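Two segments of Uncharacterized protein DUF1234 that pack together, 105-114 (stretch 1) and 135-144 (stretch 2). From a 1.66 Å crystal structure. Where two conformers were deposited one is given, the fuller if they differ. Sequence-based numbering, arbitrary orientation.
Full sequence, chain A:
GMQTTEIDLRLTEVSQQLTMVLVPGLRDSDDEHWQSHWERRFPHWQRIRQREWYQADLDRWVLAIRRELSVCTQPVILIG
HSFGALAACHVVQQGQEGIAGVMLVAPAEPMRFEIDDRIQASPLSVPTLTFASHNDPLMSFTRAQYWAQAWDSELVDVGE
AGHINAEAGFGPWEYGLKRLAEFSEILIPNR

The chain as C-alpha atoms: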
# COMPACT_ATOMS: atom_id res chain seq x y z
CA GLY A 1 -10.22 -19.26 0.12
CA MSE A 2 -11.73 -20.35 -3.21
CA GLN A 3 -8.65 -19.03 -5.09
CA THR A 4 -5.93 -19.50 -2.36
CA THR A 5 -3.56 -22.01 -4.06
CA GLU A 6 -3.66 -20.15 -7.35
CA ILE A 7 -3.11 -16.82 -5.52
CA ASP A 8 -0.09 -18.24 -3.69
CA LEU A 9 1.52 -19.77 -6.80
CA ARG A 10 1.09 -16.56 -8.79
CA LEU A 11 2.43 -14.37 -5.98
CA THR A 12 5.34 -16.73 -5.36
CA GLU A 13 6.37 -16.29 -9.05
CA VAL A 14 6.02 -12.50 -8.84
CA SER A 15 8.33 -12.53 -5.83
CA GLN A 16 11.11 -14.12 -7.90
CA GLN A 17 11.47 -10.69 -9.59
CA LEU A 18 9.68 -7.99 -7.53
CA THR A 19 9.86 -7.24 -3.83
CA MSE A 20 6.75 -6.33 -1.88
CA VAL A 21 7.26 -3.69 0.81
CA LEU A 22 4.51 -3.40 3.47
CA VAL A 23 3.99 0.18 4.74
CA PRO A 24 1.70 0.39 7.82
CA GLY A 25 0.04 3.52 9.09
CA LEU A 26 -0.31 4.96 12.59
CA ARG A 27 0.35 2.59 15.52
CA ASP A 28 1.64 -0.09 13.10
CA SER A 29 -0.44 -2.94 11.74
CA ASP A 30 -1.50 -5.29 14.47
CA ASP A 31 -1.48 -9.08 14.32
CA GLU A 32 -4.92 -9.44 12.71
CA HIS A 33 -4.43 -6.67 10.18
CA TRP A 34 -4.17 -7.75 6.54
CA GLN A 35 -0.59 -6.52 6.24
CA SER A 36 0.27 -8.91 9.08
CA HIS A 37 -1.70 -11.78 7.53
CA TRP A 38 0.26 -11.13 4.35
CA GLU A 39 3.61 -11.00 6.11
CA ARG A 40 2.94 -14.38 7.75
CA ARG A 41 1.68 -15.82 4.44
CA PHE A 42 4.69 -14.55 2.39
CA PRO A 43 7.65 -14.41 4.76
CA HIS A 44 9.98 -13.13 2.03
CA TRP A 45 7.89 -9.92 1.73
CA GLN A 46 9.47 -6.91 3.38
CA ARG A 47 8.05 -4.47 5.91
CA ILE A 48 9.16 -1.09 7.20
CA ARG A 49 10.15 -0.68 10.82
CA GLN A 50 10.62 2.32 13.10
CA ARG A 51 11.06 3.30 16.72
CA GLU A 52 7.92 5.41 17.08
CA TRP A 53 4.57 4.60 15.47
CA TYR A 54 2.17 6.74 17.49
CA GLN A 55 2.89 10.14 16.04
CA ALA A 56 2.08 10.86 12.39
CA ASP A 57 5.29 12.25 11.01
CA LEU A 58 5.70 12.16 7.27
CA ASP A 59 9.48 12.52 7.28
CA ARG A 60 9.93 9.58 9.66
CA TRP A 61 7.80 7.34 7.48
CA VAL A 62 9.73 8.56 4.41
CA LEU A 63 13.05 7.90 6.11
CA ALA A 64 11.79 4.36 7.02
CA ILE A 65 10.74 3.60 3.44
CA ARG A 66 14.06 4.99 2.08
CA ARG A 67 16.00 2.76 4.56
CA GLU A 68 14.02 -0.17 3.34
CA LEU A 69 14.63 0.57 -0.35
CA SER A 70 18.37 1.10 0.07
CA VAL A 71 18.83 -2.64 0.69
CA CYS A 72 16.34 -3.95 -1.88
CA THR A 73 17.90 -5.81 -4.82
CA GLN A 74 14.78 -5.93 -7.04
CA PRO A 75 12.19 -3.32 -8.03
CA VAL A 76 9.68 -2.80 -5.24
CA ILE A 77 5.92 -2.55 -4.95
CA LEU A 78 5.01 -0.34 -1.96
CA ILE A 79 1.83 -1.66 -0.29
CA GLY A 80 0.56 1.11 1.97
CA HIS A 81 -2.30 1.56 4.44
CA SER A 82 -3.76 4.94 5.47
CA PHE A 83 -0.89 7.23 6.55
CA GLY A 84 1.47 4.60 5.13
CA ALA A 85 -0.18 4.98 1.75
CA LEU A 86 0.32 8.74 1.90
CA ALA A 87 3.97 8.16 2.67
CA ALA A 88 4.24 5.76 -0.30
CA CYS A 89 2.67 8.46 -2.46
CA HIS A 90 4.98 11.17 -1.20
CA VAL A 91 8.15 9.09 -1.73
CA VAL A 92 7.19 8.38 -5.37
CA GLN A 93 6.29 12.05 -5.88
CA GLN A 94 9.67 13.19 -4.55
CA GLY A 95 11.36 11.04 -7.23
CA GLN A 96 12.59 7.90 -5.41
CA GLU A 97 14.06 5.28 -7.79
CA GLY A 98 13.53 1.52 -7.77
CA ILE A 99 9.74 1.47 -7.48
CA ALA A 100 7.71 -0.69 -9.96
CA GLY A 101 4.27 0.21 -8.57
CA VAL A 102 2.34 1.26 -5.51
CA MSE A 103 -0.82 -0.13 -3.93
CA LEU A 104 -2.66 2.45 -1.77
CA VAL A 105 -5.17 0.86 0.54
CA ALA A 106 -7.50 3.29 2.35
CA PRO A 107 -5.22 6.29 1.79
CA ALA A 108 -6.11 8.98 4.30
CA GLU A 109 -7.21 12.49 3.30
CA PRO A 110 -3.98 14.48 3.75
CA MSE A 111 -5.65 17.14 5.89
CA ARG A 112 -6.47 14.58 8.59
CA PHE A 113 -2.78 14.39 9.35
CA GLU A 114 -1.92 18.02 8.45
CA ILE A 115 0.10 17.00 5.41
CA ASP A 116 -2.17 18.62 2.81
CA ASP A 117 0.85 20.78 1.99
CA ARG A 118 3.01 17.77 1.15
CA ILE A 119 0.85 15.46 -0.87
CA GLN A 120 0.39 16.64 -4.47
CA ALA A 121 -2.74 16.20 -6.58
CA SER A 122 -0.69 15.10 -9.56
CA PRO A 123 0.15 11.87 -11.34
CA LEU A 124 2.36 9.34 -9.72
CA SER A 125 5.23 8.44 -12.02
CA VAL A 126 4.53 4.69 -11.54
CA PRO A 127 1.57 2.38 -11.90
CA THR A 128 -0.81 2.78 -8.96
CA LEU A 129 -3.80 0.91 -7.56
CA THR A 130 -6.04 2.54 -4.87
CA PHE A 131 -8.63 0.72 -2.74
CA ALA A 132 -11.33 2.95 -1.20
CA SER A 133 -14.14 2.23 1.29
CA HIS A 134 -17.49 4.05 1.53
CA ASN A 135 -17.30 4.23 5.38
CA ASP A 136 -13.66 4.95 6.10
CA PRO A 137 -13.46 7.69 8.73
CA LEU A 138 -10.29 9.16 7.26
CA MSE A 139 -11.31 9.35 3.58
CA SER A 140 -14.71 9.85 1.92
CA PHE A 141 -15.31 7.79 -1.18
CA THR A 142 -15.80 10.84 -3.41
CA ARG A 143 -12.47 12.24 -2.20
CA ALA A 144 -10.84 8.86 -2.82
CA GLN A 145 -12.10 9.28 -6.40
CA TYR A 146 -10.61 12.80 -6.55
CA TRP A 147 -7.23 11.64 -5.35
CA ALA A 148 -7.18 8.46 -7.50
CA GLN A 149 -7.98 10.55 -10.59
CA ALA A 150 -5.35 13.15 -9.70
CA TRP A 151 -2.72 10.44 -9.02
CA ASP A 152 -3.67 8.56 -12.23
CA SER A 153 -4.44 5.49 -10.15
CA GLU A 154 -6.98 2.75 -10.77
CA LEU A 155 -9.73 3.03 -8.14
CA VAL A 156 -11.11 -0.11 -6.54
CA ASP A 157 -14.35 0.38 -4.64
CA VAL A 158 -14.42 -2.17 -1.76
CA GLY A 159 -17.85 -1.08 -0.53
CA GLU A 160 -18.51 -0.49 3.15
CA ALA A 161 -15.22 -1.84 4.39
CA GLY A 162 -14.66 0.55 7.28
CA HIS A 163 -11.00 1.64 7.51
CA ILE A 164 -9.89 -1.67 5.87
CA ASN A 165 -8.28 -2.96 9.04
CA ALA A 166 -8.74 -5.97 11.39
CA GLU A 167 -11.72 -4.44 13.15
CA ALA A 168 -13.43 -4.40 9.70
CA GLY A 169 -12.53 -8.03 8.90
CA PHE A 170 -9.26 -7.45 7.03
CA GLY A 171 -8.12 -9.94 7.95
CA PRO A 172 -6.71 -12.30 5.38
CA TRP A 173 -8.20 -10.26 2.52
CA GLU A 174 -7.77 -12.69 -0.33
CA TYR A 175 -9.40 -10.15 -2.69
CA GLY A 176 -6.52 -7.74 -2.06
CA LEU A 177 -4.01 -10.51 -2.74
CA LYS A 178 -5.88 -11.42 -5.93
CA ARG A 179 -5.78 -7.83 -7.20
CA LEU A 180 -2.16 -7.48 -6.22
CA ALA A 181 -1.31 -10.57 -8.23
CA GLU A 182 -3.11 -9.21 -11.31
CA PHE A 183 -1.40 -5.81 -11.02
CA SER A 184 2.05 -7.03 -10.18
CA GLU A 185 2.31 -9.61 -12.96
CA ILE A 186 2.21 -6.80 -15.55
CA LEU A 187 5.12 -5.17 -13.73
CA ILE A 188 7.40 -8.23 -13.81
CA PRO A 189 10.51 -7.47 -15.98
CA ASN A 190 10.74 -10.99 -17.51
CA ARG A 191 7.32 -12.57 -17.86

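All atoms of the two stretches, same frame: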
# COMPACT_ATOMS: atom_id res chain seq x y z
N VAL A 105 -3.97 1.45 -0.01
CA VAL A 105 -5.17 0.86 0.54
C VAL A 105 -5.70 1.79 1.62
O VAL A 105 -5.01 2.04 2.61
CB VAL A 105 -4.87 -0.51 1.18
CG1 VAL A 105 -6.20 -1.10 1.82
CG2 VAL A 105 -4.23 -1.47 0.13
N ALA A 106 -6.90 2.32 1.41
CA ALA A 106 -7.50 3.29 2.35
C ALA A 106 -6.52 4.45 2.63
O ALA A 106 -6.22 4.79 3.78
CB ALA A 106 -7.96 2.63 3.67
N PRO A 107 -6.05 5.11 1.56
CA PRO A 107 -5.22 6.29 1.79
C PRO A 107 -6.04 7.29 2.59
O PRO A 107 -7.24 7.43 2.35
CB PRO A 107 -4.95 6.81 0.38
CG PRO A 107 -6.01 6.40 -0.37
CD PRO A 107 -6.42 5.02 0.14
N ALA A 108 -5.41 7.97 3.54
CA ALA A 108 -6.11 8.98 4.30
C ALA A 108 -6.15 10.31 3.51
O ALA A 108 -5.24 10.61 2.78
CB ALA A 108 -5.43 9.14 5.67
N GLU A 109 -7.18 11.11 3.75
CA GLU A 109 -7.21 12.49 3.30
C GLU A 109 -6.03 13.21 3.95
O GLU A 109 -5.88 13.21 5.18
CB GLU A 109 -8.56 13.12 3.71
CG GLU A 109 -8.78 14.52 3.25
CD GLU A 109 -8.99 14.63 1.76
OE1 GLU A 109 -10.02 14.11 1.26
OE2 GLU A 109 -8.15 15.25 1.09
N PRO A 110 -5.15 13.81 3.13
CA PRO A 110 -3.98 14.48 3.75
C PRO A 110 -4.23 15.49 4.89
O PRO A 110 -3.46 15.56 5.87
CB PRO A 110 -3.32 15.12 2.55
CG PRO A 110 -3.64 14.21 1.44
CD PRO A 110 -5.03 13.79 1.66
N MSE A 111 -5.35 16.18 4.84
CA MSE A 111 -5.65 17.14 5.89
C MSE A 111 -5.80 16.48 7.25
O MSE A 111 -5.48 17.12 8.27
CB MSE A 111 -6.90 17.95 5.51
CG MSE A 111 -7.41 18.95 6.55
SE MSE A 111 -6.43 20.55 6.33
CE MSE A 111 -7.24 21.19 4.65
N ARG A 112 -6.29 15.23 7.31
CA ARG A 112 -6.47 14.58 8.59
C ARG A 112 -5.20 14.47 9.37
O ARG A 112 -5.24 14.31 10.56
CB ARG A 112 -7.01 13.17 8.39
CG ARG A 112 -8.35 13.08 7.67
CD ARG A 112 -9.50 13.56 8.47
NE ARG A 112 -9.65 14.99 8.55
CZ ARG A 112 -10.15 15.74 7.58
NH1 ARG A 112 -10.54 15.21 6.42
NH2 ARG A 112 -10.32 17.05 7.79
N PHE A 113 -4.07 14.47 8.69
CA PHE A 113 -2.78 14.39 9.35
C PHE A 113 -1.94 15.64 9.08
O PHE A 113 -0.71 15.63 9.27
CB PHE A 113 -2.06 13.12 8.87
CG PHE A 113 -2.68 11.85 9.34
CD1 PHE A 113 -2.56 11.45 10.64
CD2 PHE A 113 -3.40 11.05 8.46
CE1 PHE A 113 -3.16 10.27 11.04
CE2 PHE A 113 -3.93 9.88 8.85
CZ PHE A 113 -3.85 9.49 10.14
N GLU A 114 -2.60 16.73 8.71
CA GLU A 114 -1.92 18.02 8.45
C GLU A 114 -0.73 17.92 7.50
O GLU A 114 0.33 18.53 7.72
CB GLU A 114 -1.51 18.69 9.76
CG GLU A 114 -2.69 18.97 10.68
CD GLU A 114 -2.30 19.80 11.86
OE1 GLU A 114 -2.19 21.02 11.73
OE2 GLU A 114 -2.08 19.24 12.92
N ASN A 135 -17.19 3.82 3.95
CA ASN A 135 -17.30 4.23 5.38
C ASN A 135 -15.97 4.19 6.15
O ASN A 135 -15.87 3.71 7.28
CB ASN A 135 -18.40 3.48 6.11
CG ASN A 135 -18.11 2.00 6.27
OD1 ASN A 135 -17.30 1.41 5.54
ND2 ASN A 135 -18.82 1.38 7.23
N ASP A 136 -14.98 4.79 5.52
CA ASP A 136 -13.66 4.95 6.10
C ASP A 136 -13.65 6.31 6.77
O ASP A 136 -13.77 7.32 6.09
CB ASP A 136 -12.63 4.94 4.98
CG ASP A 136 -11.23 5.11 5.48
OD1 ASP A 136 -11.05 5.39 6.68
OD2 ASP A 136 -10.30 4.97 4.66
N PRO A 137 -13.44 6.37 8.08
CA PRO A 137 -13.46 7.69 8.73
C PRO A 137 -12.45 8.70 8.22
O PRO A 137 -12.67 9.91 8.40
CB PRO A 137 -13.21 7.35 10.20
CG PRO A 137 -13.86 6.00 10.34
CD PRO A 137 -13.40 5.29 9.11
N LEU A 138 -11.36 8.24 7.63
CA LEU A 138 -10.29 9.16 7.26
C LEU A 138 -10.33 9.56 5.80
O LEU A 138 -9.58 10.44 5.43
CB LEU A 138 -8.91 8.58 7.62
CG LEU A 138 -8.73 8.29 9.10
CD1 LEU A 138 -7.30 7.98 9.47
CD2 LEU A 138 -9.36 9.45 9.91
N MSE A 139 -11.22 8.99 5.00
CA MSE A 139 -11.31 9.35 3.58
C MSE A 139 -12.68 9.06 3.01
O MSE A 139 -13.13 7.92 3.01
CB MSE A 139 -10.21 8.61 2.79
CG MSE A 139 -10.19 8.88 1.29
SE MSE A 139 -9.51 10.57 0.75
CE MSE A 139 -7.62 10.12 0.43
N SER A 140 -13.39 10.09 2.55
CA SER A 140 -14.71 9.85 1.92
C SER A 140 -14.47 9.19 0.58
O SER A 140 -13.42 9.38 -0.04
CB SER A 140 -15.53 11.13 1.69
OG SER A 140 -14.96 12.00 0.74
N PHE A 141 -15.45 8.43 0.13
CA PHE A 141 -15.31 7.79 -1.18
C PHE A 141 -15.15 8.79 -2.33
O PHE A 141 -14.33 8.59 -3.24
CB PHE A 141 -16.47 6.84 -1.45
CG PHE A 141 -16.28 6.07 -2.71
CD1 PHE A 141 -15.39 5.02 -2.74
CD2 PHE A 141 -16.93 6.44 -3.88
CE1 PHE A 141 -15.16 4.30 -3.93
CE2 PHE A 141 -16.71 5.75 -5.06
CZ PHE A 141 -15.83 4.69 -5.09
N THR A 142 -15.89 9.90 -2.30
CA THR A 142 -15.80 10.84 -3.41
C THR A 142 -14.42 11.49 -3.42
O THR A 142 -13.89 11.74 -4.49
CB THR A 142 -16.98 11.83 -3.45
OG1 THR A 142 -17.01 12.58 -2.25
CG2 THR A 142 -18.31 11.06 -3.59
N ARG A 143 -13.82 11.70 -2.25
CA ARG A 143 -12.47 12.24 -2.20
C ARG A 143 -11.44 11.22 -2.62
O ARG A 143 -10.41 11.60 -3.20
CB ARG A 143 -12.12 12.83 -0.83
CG ARG A 143 -12.80 14.13 -0.57
CD ARG A 143 -12.33 15.26 -1.42
NE ARG A 143 -10.97 15.66 -1.07
CZ ARG A 143 -10.31 16.67 -1.61
NH1 ARG A 143 -10.83 17.34 -2.60
NH2 ARG A 143 -9.09 16.98 -1.16
N ALA A 144 -11.69 9.96 -2.30
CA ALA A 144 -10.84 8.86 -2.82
C ALA A 144 -10.84 8.90 -4.35
O ALA A 144 -9.75 8.84 -4.98
CB ALA A 144 -11.31 7.48 -2.34
O HOH W 1 -8.04 6.16 5.46
O HOH W 2 -11.99 12.86 2.73
O HOH W 3 -11.31 12.59 5.47

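The two stretches meet most closely where Ala108 and Glu109 run past Leu138 and Met139, and one main-chain hydrogen bond ties them there: Glu109 N donates to Leu138 O at 3.0 Å, nearly straight at 167°.

Glu109 does the most polar work. Its CA-to-CB bond points sideways to the other stretch, but chi1 is t and chi2 is p (71°), and the bend at chi2 helps bring the carboxylate to Arg143. Arg143 starts out toward stretch 1 and holds chi1, chi2 and chi3 all near m, with chi4 extended at -177°. The two groups meet edge to edge: Arg143 NE donates to Glu109 OE1 and Arg143 NH2 to Glu109 OE2, both at 3.0 Å and both close to linear. This two-pronged salt bridge suits the pair, since a carboxylate offers two acceptors at the spacing of two guanidinium N-H groups. Water 2 extends the network, donating to Glu109 OE1 (2.8 Å) and accepting from Ser140 N (3.1 Å). Ser140 itself caps the helix that follows: with chi1 p, its OG accepts from Arg143 N at 3.2 Å.

Met139, a selenomethionine here, is buried and points toward stretch 1. Chi2 p bends the chain, and chi3 at 93° lies between wells. The terminal methyl ends among Pro107 and the following backbone, with Met139 CE 4.1 Å from Pro107 CG and 3.4 Å from Ala108 O. A long, flexible, unbranched side chain can follow such a bent path, while the compact proline ring gives it an apolar surface.

Leu138, in the m,t conformation common for leucine, packs its CB 4.0 Å from Ala108 CB; the small alanine accommodates this approach although its CA-to-CB bond points away overall. Leu138 CD1 reaches Phe113 CZ at 3.8 Å, meeting the ring obliquely. Phe113 sets out sideways, and with chi1 m the far end of its ring comes nearer to stretch 2. Arg112 points toward stretch 2, and chi1 m leaves its CG 3.7 Å from Leu138 O. Its NH1 donates to water 3 (2.9 Å), which in turn donates a weak bond to Leu138 O (2.8 Å).

Asp136, with chi1 t, serves both its own turn and the contact. Its OD1 accepts from Leu138 N at 3.0 Å, bracing the type I turn from Asp136 to Met139, while OD2 lies 3.5 Å from Ala106 CB. Water 1 is within bonding distance of both Asp136 OD2 (2.7 Å) and Ala106 O (2.8 Å).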